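Local coordinates for p22 protein (Trypanosoma brucei, PDB 3JV1) that acts as an accessory factor for RNA editing of the cytochrome oxidase subunit II transcript and belongs to the Mam33 family, at residues Gly88-Asp93 / Val97-Cys102; Gly52-Ile57 / Ser146-Asn151; Glu32-Asp37 / Asp152-Phe157. All coordinates share one frame; numbering follows the deposited sequence.

Interaction 1. Residues Gly88-Asp93 / Val97-Cys102; sequences GMSVED and VINNVC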
loop_
_atom_site.group_PDB
_atom_site.type_symbol
_atom_site.label_atom_id
_atom_site.label_comp_id
_atom_site.label_asym_id
_atom_site.label_seq_id
_atom_site.Cartn_x
_atom_site.Cartn_y
_atom_site.Cartn_z
ATOM N N GLY A 88 8.137 15.024 -4.054
ATOM C CA GLY A 88 7.002 14.183 -4.380
ATOM C C GLY A 88 6.153 15.067 -5.263
ATOM O O GLY A 88 5.672 16.109 -4.811
ATOM N N MET A 89 5.972 14.679 -6.520
ATOM C CA MET A 89 5.214 15.515 -7.431
ATOM C C MET A 89 4.213 14.796 -8.310
ATOM O O MET A 89 4.129 13.571 -8.334
ATOM C CB MET A 89 6.174 16.289 -8.330
ATOM C CG MET A 89 7.246 17.049 -7.575
ATOM S SD MET A 89 7.892 18.377 -8.558
ATOM C CE MET A 89 9.013 17.507 -9.597
ATOM N N SER A 90 3.445 15.593 -9.034
ATOM C CA SER A 90 2.466 15.066 -9.960
ATOM C C SER A 90 2.361 16.023 -11.142
ATOM O O SER A 90 2.591 17.226 -11.004
ATOM C CB SER A 90 1.115 14.876 -9.266
ATOM O OG SER A 90 0.736 16.032 -8.553
ATOM N N VAL A 91 2.064 15.479 -12.315
ATOM C CA VAL A 91 1.929 16.292 -13.513
ATOM C C VAL A 91 0.455 16.542 -13.774
ATOM O O VAL A 91 -0.315 15.610 -13.988
ATOM C CB VAL A 91 2.551 15.600 -14.749
ATOM C CG1 VAL A 91 2.240 16.396 -16.007
ATOM C CG2 VAL A 91 4.054 15.480 -14.576
ATOM N N GLU A 92 0.068 17.809 -13.728
ATOM C CA GLU A 92 -1.311 18.204 -13.962
ATOM C C GLU A 92 -1.321 19.229 -15.083
ATOM O O GLU A 92 -0.874 20.362 -14.913
ATOM C CB GLU A 92 -1.919 18.781 -12.679
ATOM C CG GLU A 92 -2.124 17.731 -11.595
ATOM C CD GLU A 92 -2.490 18.321 -10.248
ATOM O OE1 GLU A 92 -3.542 18.983 -10.146
ATOM O OE2 GLU A 92 -1.722 18.120 -9.282
ATOM N N ASP A 93 -1.810 18.795 -16.241
ATOM C CA ASP A 93 -1.892 19.623 -17.442
ATOM C C ASP A 93 -0.557 20.246 -17.836
ATOM O O ASP A 93 -0.398 21.464 -17.816
ATOM C CB ASP A 93 -2.933 20.731 -17.270
ATOM C CG ASP A 93 -3.346 21.353 -18.599
ATOM O OD1 ASP A 93 -3.995 20.649 -19.406
ATOM O OD2 ASP A 93 -3.017 22.537 -18.840
ATOM N N VAL A 97 3.529 19.844 -10.207
ATOM C CA VAL A 97 2.949 20.332 -8.975
ATOM C C VAL A 97 3.720 19.663 -7.842
ATOM O O VAL A 97 3.831 18.441 -7.796
ATOM C CB VAL A 97 1.465 19.958 -8.862
ATOM C CG1 VAL A 97 0.910 20.448 -7.543
ATOM C CG2 VAL A 97 0.688 20.563 -10.025
ATOM N N ILE A 98 4.281 20.458 -6.941
ATOM C CA ILE A 98 5.018 19.888 -5.829
ATOM C C ILE A 98 4.021 19.525 -4.728
ATOM O O ILE A 98 3.270 20.379 -4.261
ATOM C CB ILE A 98 6.041 20.889 -5.260
ATOM C CG1 ILE A 98 6.984 21.359 -6.364
ATOM C CG2 ILE A 98 6.831 20.233 -4.144
ATOM C CD1 ILE A 98 7.787 22.581 -5.980
ATOM N N ASN A 99 4.013 18.263 -4.318
ATOM C CA ASN A 99 3.106 17.828 -3.271
ATOM C C ASN A 99 3.844 17.666 -1.960
ATOM O O ASN A 99 3.288 17.937 -0.899
ATOM C CB ASN A 99 2.445 16.499 -3.640
ATOM C CG ASN A 99 1.680 16.580 -4.933
ATOM O OD1 ASN A 99 0.889 17.503 -5.143
ATOM N ND2 ASN A 99 1.906 15.612 -5.816
ATOM N N ASN A 100 5.095 17.216 -2.042
ATOM C CA ASN A 100 5.925 16.999 -0.864
ATOM C C ASN A 100 7.387 17.284 -1.177
ATOM O O ASN A 100 7.815 17.191 -2.320
ATOM C CB ASN A 100 5.818 15.542 -0.381
ATOM C CG ASN A 100 4.447 15.197 0.172
ATOM O OD1 ASN A 100 4.096 15.591 1.284
ATOM N ND2 ASN A 100 3.667 14.456 -0.603
ATOM N N VAL A 101 8.137 17.643 -0.144
ATOM C CA VAL A 101 9.566 17.897 -0.253
ATOM C C VAL A 101 10.185 17.233 0.966
ATOM O O VAL A 101 9.937 17.648 2.101
ATOM C CB VAL A 101 9.919 19.395 -0.210
ATOM C CG1 VAL A 101 11.443 19.558 -0.240
ATOM C CG2 VAL A 101 9.294 20.116 -1.383
ATOM N N CYS A 102 10.965 16.184 0.727
ATOM C CA CYS A 102 11.622 15.450 1.796
ATOM C C CYS A 102 13.123 15.549 1.625
ATOM O O CYS A 102 13.626 15.798 0.524
ATOM C CB CYS A 102 11.257 13.963 1.743
ATOM S SG CYS A 102 9.514 13.627 1.603
#
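Gly88 faces both Asn99 and Asn100, which makes a classic beta bulge in this antiparallel hairpin. Its carbonyl takes two backbone N-H groups. Asn99 N reaches Gly88 O at 2.8 Å, nearly in line with the C=O bond, while Asn100 N reaches it at 3.0 Å on a lone pair. Gly88 N in turn donates to Asn100 O at 2.8 Å. The register moves by one residue here, and Met89 then pairs with Ile98 as a non-hydrogen-bonded pair. Their side chains run alongside each other, with Met89 SD 3.8 Å from Ile98 CG1. Ser90 and Val97 form the next pair and exchange both backbone bonds. Ser90 OG is turned between its own N and carbonyl carbon (chi1 49°), where it accepts a hydrogen bond from Asn99 ND2 at 3.0 Å. That bond is nearly straight (165°) and lies in the amide plane, which helps fix the Asn99 rotation at the bulge. Glu92 ends the contact by laying OE2 against Val97 CG2, 3.5 Å away. The hairpin joins strands 83-92 and 95-104. Strand 72-80 flanks it beyond Met89 and Val91, and Leu145 of helix 135-146 packs on Met89 and Ile98.

Interaction 2. Residues Gly52-Ile57 / Ser146-Asn151; sequences GDEEII and SARGVN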
loop_
_atom_site.group_PDB
_atom_site.type_symbol
_atom_site.label_atom_id
_atom_site.label_comp_id
_atom_site.label_asym_id
_atom_site.label_seq_id
_atom_site.Cartn_x
_atom_site.Cartn_y
_atom_site.Cartn_z
ATOM N N GLY A 52 26.254 18.711 -13.054
ATOM C CA GLY A 52 27.512 18.930 -12.374
ATOM C C GLY A 52 27.754 17.716 -11.499
ATOM O O GLY A 52 27.698 16.585 -11.981
ATOM N N ASP A 53 28.005 17.930 -10.212
ATOM C CA ASP A 53 28.241 16.811 -9.315
ATOM C C ASP A 53 26.957 16.093 -8.899
ATOM O O ASP A 53 27.010 15.001 -8.336
ATOM C CB ASP A 53 28.975 17.273 -8.057
ATOM C CG ASP A 53 30.379 17.752 -8.343
ATOM O OD1 ASP A 53 30.528 18.832 -8.945
ATOM O OD2 ASP A 53 31.336 17.043 -7.967
ATOM N N GLU A 54 25.802 16.696 -9.157
ATOM C CA GLU A 54 24.560 16.048 -8.766
ATOM C C GLU A 54 23.960 15.210 -9.877
ATOM O O GLU A 54 24.273 15.385 -11.052
ATOM C CB GLU A 54 23.508 17.072 -8.320
ATOM C CG GLU A 54 23.936 18.527 -8.365
ATOM C CD GLU A 54 22.823 19.471 -7.943
ATOM O OE1 GLU A 54 21.731 19.417 -8.536
ATOM O OE2 GLU A 54 23.038 20.275 -7.018
ATOM N N GLU A 55 23.105 14.277 -9.489
ATOM C CA GLU A 55 22.405 13.463 -10.466
ATOM C C GLU A 55 20.941 13.748 -10.189
ATOM O O GLU A 55 20.537 13.844 -9.033
ATOM C CB GLU A 55 22.687 11.975 -10.284
ATOM C CG GLU A 55 21.981 11.134 -11.351
ATOM C CD GLU A 55 22.226 9.659 -11.191
ATOM O OE1 GLU A 55 22.038 9.151 -10.070
ATOM O OE2 GLU A 55 22.599 9.005 -12.185
ATOM N N ILE A 56 20.159 13.928 -11.245
ATOM C CA ILE A 56 18.742 14.209 -11.096
ATOM C C ILE A 56 18.021 12.962 -11.596
ATOM O O ILE A 56 18.259 12.518 -12.719
ATOM C CB ILE A 56 18.316 15.421 -11.952
ATOM C CG1 ILE A 56 19.352 16.554 -11.832
ATOM C CG2 ILE A 56 16.924 15.884 -11.531
ATOM C CD1 ILE A 56 19.586 17.071 -10.433
ATOM N N ILE A 57 17.152 12.400 -10.764
ATOM C CA ILE A 57 16.436 11.188 -11.131
ATOM C C ILE A 57 14.929 11.383 -11.078
ATOM O O ILE A 57 14.391 11.897 -10.091
ATOM C CB ILE A 57 16.814 10.034 -10.197
ATOM C CG1 ILE A 57 18.320 9.784 -10.281
ATOM C CG2 ILE A 57 16.030 8.786 -10.561
ATOM C CD1 ILE A 57 18.828 8.741 -9.314
ATOM N N SER A 146 13.519 24.244 -11.658
ATOM C CA SER A 146 13.559 24.765 -13.011
ATOM C C SER A 146 14.996 24.923 -13.522
ATOM O O SER A 146 15.274 24.654 -14.681
ATOM C CB SER A 146 12.827 26.102 -13.082
ATOM O OG SER A 146 12.626 26.469 -14.433
ATOM N N ALA A 147 15.909 25.351 -12.658
ATOM C CA ALA A 147 17.304 25.518 -13.060
ATOM C C ALA A 147 17.926 24.177 -13.441
ATOM O O ALA A 147 18.972 24.130 -14.089
ATOM C CB ALA A 147 18.109 26.159 -11.936
ATOM N N ARG A 148 17.281 23.087 -13.033
ATOM C CA ARG A 148 17.778 21.760 -13.340
ATOM C C ARG A 148 16.989 21.075 -14.460
ATOM O O ARG A 148 17.125 19.873 -14.683
ATOM C CB ARG A 148 17.780 20.908 -12.064
ATOM C CG ARG A 148 18.779 21.429 -11.035
ATOM C CD ARG A 148 18.598 20.850 -9.636
ATOM N NE ARG A 148 19.730 21.238 -8.802
ATOM C CZ ARG A 148 20.053 22.501 -8.532
ATOM N NH1 ARG A 148 19.317 23.493 -9.013
ATOM N NH2 ARG A 148 21.147 22.776 -7.840
ATOM N N GLY A 149 16.170 21.841 -15.172
ATOM C CA GLY A 149 15.403 21.261 -16.263
ATOM C C GLY A 149 14.052 20.676 -15.900
ATOM O O GLY A 149 13.310 20.239 -16.779
ATOM N N VAL A 150 13.717 20.653 -14.614
ATOM C CA VAL A 150 12.426 20.120 -14.196
ATOM C C VAL A 150 11.440 21.267 -14.312
ATOM O O VAL A 150 11.152 21.972 -13.342
ATOM C CB VAL A 150 12.473 19.599 -12.753
ATOM C CG1 VAL A 150 11.167 18.909 -12.411
ATOM C CG2 VAL A 150 13.645 18.633 -12.595
ATOM N N ASN A 151 10.936 21.440 -15.528
ATOM C CA ASN A 151 10.020 22.516 -15.859
ATOM C C ASN A 151 8.826 22.004 -16.660
ATOM O O ASN A 151 8.620 20.795 -16.770
ATOM C CB ASN A 151 10.793 23.574 -16.651
ATOM C CG ASN A 151 11.693 22.955 -17.711
ATOM O OD1 ASN A 151 12.730 23.515 -18.074
ATOM N ND2 ASN A 151 11.293 21.799 -18.218
#
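Arg148 reaches from the loop after helix 135-146 to Glu54 and Ile56 on strand 54-63. Its CB points toward the strand, and the chain is extended from CG to NE. CD passes Ile56 CD1 at 4.0 Å, the two side chains crossing at about a right angle. NE is the first polar atom. It donates to Glu54 OE1 at 2.7 Å, with the acceptor tilted 18° from the guanidinium plane. Further out, NH2 bonds to Glu54 OE2 at 3.2 Å, almost straight (174°) and close to that plane. The grip is therefore side-on and two-pronged, with both oxygens met on their syn sides, although the two flat groups are turned 42° apart. At the tip, NH1 donates to Tyr144 O, and Arg148 also makes a cation-pi contact with Tyr144. Away from the ion pair, Ile56 CG2 meets Val150 CG2 loosely at 4.4 Å. Gly149, with positive phi, is the C-prime residue of the Schellman motif that ends the helix. Arg148 NH2 also forms a salt bridge with Asp4 of the second subunit. Two carboxylates share one buried guanidinium and probably balance its charge, so burying it costs less; the contact links the sheet, the loop and the subunit interface.

Interaction 3. Residues Glu32-Asp37 / Asp152-Phe157; sequences EGWTID and DTLANF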
loop_
_atom_site.group_PDB
_atom_site.type_symbol
_atom_site.label_atom_id
_atom_site.label_comp_id
_atom_site.label_asym_id
_atom_site.label_seq_id
_atom_site.Cartn_x
_atom_site.Cartn_y
_atom_site.Cartn_z
ATOM N N GLU A 32 17.088 17.246 -23.976
ATOM C CA GLU A 32 18.552 17.283 -23.962
ATOM C C GLU A 32 19.169 16.977 -22.593
ATOM O O GLU A 32 18.763 17.538 -21.580
ATOM C CB GLU A 32 19.017 18.667 -24.422
ATOM C CG GLU A 32 20.472 18.769 -24.856
ATOM C CD GLU A 32 20.712 18.209 -26.246
ATOM O OE1 GLU A 32 19.903 18.507 -27.155
ATOM O OE2 GLU A 32 21.714 17.482 -26.435
ATOM N N GLY A 33 20.161 16.092 -22.575
ATOM C CA GLY A 33 20.826 15.739 -21.331
ATOM C C GLY A 33 20.187 14.601 -20.558
ATOM O O GLY A 33 20.840 13.955 -19.740
ATOM N N TRP A 34 18.911 14.346 -20.814
ATOM C CA TRP A 34 18.206 13.279 -20.114
ATOM C C TRP A 34 18.371 11.920 -20.756
ATOM O O TRP A 34 18.374 11.792 -21.974
ATOM C CB TRP A 34 16.708 13.570 -20.036
ATOM C CG TRP A 34 16.347 14.705 -19.141
ATOM C CD1 TRP A 34 16.163 16.007 -19.500
ATOM C CD2 TRP A 34 16.075 14.630 -17.739
ATOM N NE1 TRP A 34 15.782 16.749 -18.407
ATOM C CE2 TRP A 34 15.719 15.927 -17.313
ATOM C CE3 TRP A 34 16.094 13.591 -16.799
ATOM C CZ2 TRP A 34 15.381 16.214 -15.984
ATOM C CZ3 TRP A 34 15.758 13.879 -15.473
ATOM C CH2 TRP A 34 15.406 15.181 -15.083
ATOM N N THR A 35 18.515 10.907 -19.913
ATOM C CA THR A 35 18.622 9.535 -20.372
ATOM C C THR A 35 17.293 8.944 -19.928
ATOM O O THR A 35 16.692 9.437 -18.974
ATOM C CB THR A 35 19.765 8.788 -19.673
ATOM O OG1 THR A 35 19.851 7.462 -20.204
ATOM C CG2 THR A 35 19.510 8.693 -18.178
ATOM N N ILE A 36 16.810 7.918 -20.615
ATOM C CA ILE A 36 15.549 7.326 -20.211
ATOM C C ILE A 36 15.619 5.815 -20.100
ATOM O O ILE A 36 16.172 5.128 -20.953
ATOM C CB ILE A 36 14.399 7.735 -21.148
ATOM C CG1 ILE A 36 13.078 7.211 -20.585
ATOM C CG2 ILE A 36 14.639 7.207 -22.544
ATOM C CD1 ILE A 36 11.873 8.028 -20.999
ATOM N N ASP A 37 15.060 5.315 -19.008
ATOM C CA ASP A 37 15.043 3.899 -18.716
ATOM C C ASP A 37 13.604 3.427 -18.851
ATOM O O ASP A 37 12.834 3.464 -17.890
ATOM C CB ASP A 37 15.587 3.690 -17.298
ATOM C CG ASP A 37 15.416 2.278 -16.797
ATOM O OD1 ASP A 37 15.761 1.331 -17.534
ATOM O OD2 ASP A 37 14.943 2.121 -15.649
ATOM N N ASP A 152 8.044 22.927 -17.213
ATOM C CA ASP A 152 6.861 22.566 -17.991
ATOM C C ASP A 152 7.209 21.774 -19.236
ATOM O O ASP A 152 6.415 20.956 -19.702
ATOM C CB ASP A 152 6.075 23.814 -18.393
ATOM C CG ASP A 152 5.471 24.526 -17.208
ATOM O OD1 ASP A 152 4.983 23.841 -16.287
ATOM O OD2 ASP A 152 5.474 25.775 -17.199
ATOM N N THR A 153 8.396 22.020 -19.775
ATOM C CA THR A 153 8.841 21.311 -20.964
ATOM C C THR A 153 8.986 19.832 -20.630
ATOM O O THR A 153 8.537 18.976 -21.380
ATOM C CB THR A 153 10.198 21.834 -21.446
ATOM O OG1 THR A 153 10.127 23.252 -21.621
ATOM C CG2 THR A 153 10.573 21.183 -22.764
ATOM N N LEU A 154 9.616 19.542 -19.496
ATOM C CA LEU A 154 9.814 18.165 -19.067
ATOM C C LEU A 154 8.484 17.533 -18.686
ATOM O O LEU A 154 8.226 16.377 -19.006
ATOM C CB LEU A 154 10.755 18.112 -17.867
ATOM C CG LEU A 154 11.056 16.710 -17.340
ATOM C CD1 LEU A 154 11.837 15.932 -18.412
ATOM C CD2 LEU A 154 11.850 16.805 -16.041
ATOM N N ALA A 155 7.642 18.294 -17.997
ATOM C CA ALA A 155 6.338 17.790 -17.585
ATOM C C ALA A 155 5.556 17.441 -18.837
ATOM O O ALA A 155 4.850 16.435 -18.892
ATOM C CB ALA A 155 5.596 18.846 -16.780
ATOM N N ASN A 156 5.703 18.284 -19.848
ATOM C CA ASN A 156 5.028 18.097 -21.117
ATOM C C ASN A 156 5.546 16.839 -21.808
ATOM O O ASN A 156 4.771 16.094 -22.411
ATOM C CB ASN A 156 5.261 19.325 -21.994
ATOM C CG ASN A 156 4.239 19.454 -23.091
ATOM O OD1 ASN A 156 4.352 18.827 -24.145
ATOM N ND2 ASN A 156 3.219 20.264 -22.847
ATOM N N PHE A 157 6.854 16.604 -21.723
ATOM C CA PHE A 157 7.445 15.418 -22.327
ATOM C C PHE A 157 6.950 14.149 -21.641
ATOM O O PHE A 157 6.751 13.130 -22.287
ATOM C CB PHE A 157 8.969 15.437 -22.233
ATOM C CG PHE A 157 9.602 14.118 -22.591
ATOM C CD1 PHE A 157 9.776 13.752 -23.917
ATOM C CD2 PHE A 157 9.966 13.217 -21.597
ATOM C CE1 PHE A 157 10.303 12.508 -24.251
ATOM C CE2 PHE A 157 10.490 11.978 -21.918
ATOM C CZ PHE A 157 10.660 11.619 -23.248
#
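The start of helix 152-181 packs over one face of the antiparallel sheet, where Leu154 and Phe157 meet Trp34 and Ile36 at the strand 35-37 end. Leu154 brings both methyls to the same side of the indole. CD1 sits over one face of the Trp34 ring, 4.2 Å from the centroid of the five-membered ring and 20° off its normal, a CH-pi contact. CD2 lies nearer the six-membered ring, 3.6 Å from Trp34 CZ2. Leu154 CG is anti to the backbone N (chi1 -179°), which carries both methyls out from the helix to the indole. The two side chains cross at about a right angle. One helical turn on, Phe157 presents its edge to the strand, and its CE2 is 4.3 Å from Ile36 CD1, near the ring plane. Phe157 also packs on Met47, and its ring meets that of Phe161 with the planes about 30° apart. Trp34 rests on Ile56 and Leu58 of strand 54-63, and Leu154 on Phe96 of strand 95-104. No hydrogen bond or salt bridge joins the two segments. The helix start is held to the sheet by apolar and CH-pi contacts, so the fit probably rests on shape and on burial of apolar surface.

In the fold
All three contacts reach the same antiparallel sheet. Interaction 1 joins its last two strands, interaction 2 reaches strand 54-63 and interaction 3 the opposite edge strand, 35-37. Interactions 2 and 3 have centres about 11 Å apart and are continuous in the chain, since the loop 146-151 leads straight into helix 152-181. They also touch: Ile56 CG2 is 3.9 Å from Trp34 CH2. Interaction 1 lies about 15 Å from interaction 2, centre to centre, and meets it where Met89 CE packs on Val150 CG1 at 3.8 Å. Interaction 3 lies about 16 Å from interaction 1, centre to centre; Val91 CG1 packs on Ala155 O, 3.9 Å apart. Interactions 1 and 2 also touch the second subunit.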